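Local structure of VP1 (Polyomavirus HPyV7, 4PCH) at residues B[26-31]-B[254-259]. The protein forms pentamers as the major capsid protein of a T=7 icosahedral virion and probably takes part in attachment to host cells. Sequence-based numbering, arbitrary orientation.
Sequences VLLPNF and VQAGYG
Segments 26-31 and 254-259 run nearly antiparallel, their end-to-end directions 160° apart, in the jelly-roll core of a VP1 subunit. Val-26 and Leu-27 finish strand 9-27; Leu-28 to Phe-31 continue as an extended loop. Opposite, strand 253-271 is interrupted after Ala-256: Gly-257 (phi/psi -59/158) and Tyr-258 (-73/-20) form a kink. The nearest CA atoms are those of Leu-28 and Gly-259, 4.5 Å apart, and no hydrogen bond links the segments, which together bury 308 Å². Backbone pairing of strands 9-27 and 253-271 is found one residue past Gly-259, at Arg-260, which bonds to Leu-27. At the junction, Leu-27 O lies 3.2 Å from Gly-259 CA, a CA-H...O contact with 126° at the hydrogen. Gly-259 (170/164) carries no CB; an ideal one would clash with Val-26 CG1, which sits 4.1 Å from Gly-259 CA.

Beyond this point Pro-29 and Phe-31 pack on the side chains of Val-254 and Ala-256. Pro-29 points its CB toward the 254-259 segment, 3.8 Å from Ala-256 CB, and its ring also abuts backbone carbonyls, with CD 3.5 Å from Tyr-258 O. Tyr-258 projects away (chi1 m) and its hydroxyl bonds to Gln-97, while a second subunit packs on Pro-29 through Val-154 and on Tyr-258 through Ile-133, so the kink borders the pentamer interface. Phe-31 (chi1 -73°, chi2 84°) turns its ring edge to Val-254, CE2 to CB 3.7 Å, and CE1 lies 4.3 Å from Ala-256 CB. The tightest approach made by a side chain is that of Pro-29 CG, 3.3 Å from Gly-257 O.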
# COMPACT_ATOMS: atom_id res chain seq x y z
N VAL B 26 8.90 -22.16 -17.39
CA VAL B 26 8.32 -22.10 -16.06
C VAL B 26 9.26 -22.80 -15.08
O VAL B 26 9.52 -24.00 -15.23
CB VAL B 26 6.95 -22.76 -15.99
CG1 VAL B 26 6.41 -22.67 -14.56
CG2 VAL B 26 6.00 -22.12 -16.99
N LEU B 27 9.79 -22.03 -14.14
CA LEU B 27 10.70 -22.52 -13.10
C LEU B 27 9.81 -23.04 -12.00
O LEU B 27 8.90 -22.35 -11.55
CB LEU B 27 11.64 -21.47 -12.55
CG LEU B 27 12.94 -21.20 -13.32
CD1 LEU B 27 12.59 -20.78 -14.75
CD2 LEU B 27 13.86 -20.20 -12.65
N LEU B 28 10.09 -24.27 -11.59
CA LEU B 28 9.29 -24.96 -10.60
C LEU B 28 9.95 -24.85 -9.22
O LEU B 28 11.18 -24.79 -9.10
CB LEU B 28 9.16 -26.44 -10.96
CG LEU B 28 8.61 -26.82 -12.34
CD1 LEU B 28 8.49 -28.32 -12.52
CD2 LEU B 28 7.28 -26.13 -12.58
N PRO B 29 9.13 -24.83 -8.16
CA PRO B 29 9.70 -24.72 -6.84
C PRO B 29 10.51 -25.94 -6.45
O PRO B 29 10.23 -27.05 -6.88
CB PRO B 29 8.47 -24.61 -5.94
CG PRO B 29 7.40 -25.28 -6.68
CD PRO B 29 7.65 -24.85 -8.10
N ASN B 30 11.53 -25.66 -5.65
CA ASN B 30 12.53 -26.62 -5.34
C ASN B 30 12.95 -26.54 -3.89
O ASN B 30 13.48 -25.53 -3.46
CB ASN B 30 13.71 -26.27 -6.27
CG ASN B 30 14.91 -27.07 -5.98
OD1 ASN B 30 14.81 -28.24 -5.61
ND2 ASN B 30 16.07 -26.43 -6.10
N PHE B 31 12.69 -27.62 -3.13
CA PHE B 31 13.10 -27.71 -1.74
C PHE B 31 14.20 -28.73 -1.85
O PHE B 31 13.98 -29.94 -1.65
CB PHE B 31 11.98 -28.26 -0.84
CG PHE B 31 10.87 -27.29 -0.60
CD1 PHE B 31 9.85 -27.15 -1.51
CD2 PHE B 31 10.87 -26.50 0.53
CE1 PHE B 31 8.84 -26.26 -1.30
CE2 PHE B 31 9.83 -25.61 0.76
CZ PHE B 31 8.81 -25.50 -0.15
N VAL B 254 6.29 -24.93 4.59
CA VAL B 254 6.43 -23.81 3.66
C VAL B 254 5.56 -23.98 2.43
O VAL B 254 5.56 -25.05 1.79
CB VAL B 254 7.91 -23.61 3.27
CG1 VAL B 254 8.03 -22.54 2.20
CG2 VAL B 254 8.72 -23.28 4.50
N GLN B 255 4.84 -22.92 2.07
CA GLN B 255 4.09 -22.84 0.83
C GLN B 255 4.84 -22.02 -0.17
O GLN B 255 5.09 -20.83 0.05
CB GLN B 255 2.71 -22.19 1.05
CG GLN B 255 1.89 -21.98 -0.22
CD GLN B 255 1.34 -23.28 -0.76
OE1 GLN B 255 0.45 -23.92 -0.14
NE2 GLN B 255 1.88 -23.71 -1.88
N ALA B 256 5.20 -22.65 -1.29
CA ALA B 256 5.82 -21.93 -2.38
C ALA B 256 4.82 -21.68 -3.50
O ALA B 256 3.73 -22.23 -3.53
CB ALA B 256 7.01 -22.73 -2.92
N GLY B 257 5.18 -20.80 -4.43
CA GLY B 257 4.42 -20.69 -5.68
C GLY B 257 4.40 -22.01 -6.41
O GLY B 257 5.24 -22.87 -6.19
N TYR B 258 3.41 -22.19 -7.29
CA TYR B 258 3.32 -23.37 -8.11
C TYR B 258 4.35 -23.40 -9.22
O TYR B 258 4.61 -24.44 -9.84
CB TYR B 258 1.95 -23.39 -8.75
CG TYR B 258 0.78 -23.54 -7.80
CD1 TYR B 258 0.92 -24.12 -6.53
CD2 TYR B 258 -0.50 -23.22 -8.24
CE1 TYR B 258 -0.19 -24.30 -5.72
CE2 TYR B 258 -1.62 -23.44 -7.44
CZ TYR B 258 -1.45 -23.98 -6.18
OH TYR B 258 -2.59 -24.20 -5.43
N GLY B 259 4.86 -22.22 -9.53
CA GLY B 259 5.84 -22.03 -10.60
C GLY B 259 6.03 -20.55 -10.83
O GLY B 259 5.23 -19.72 -10.39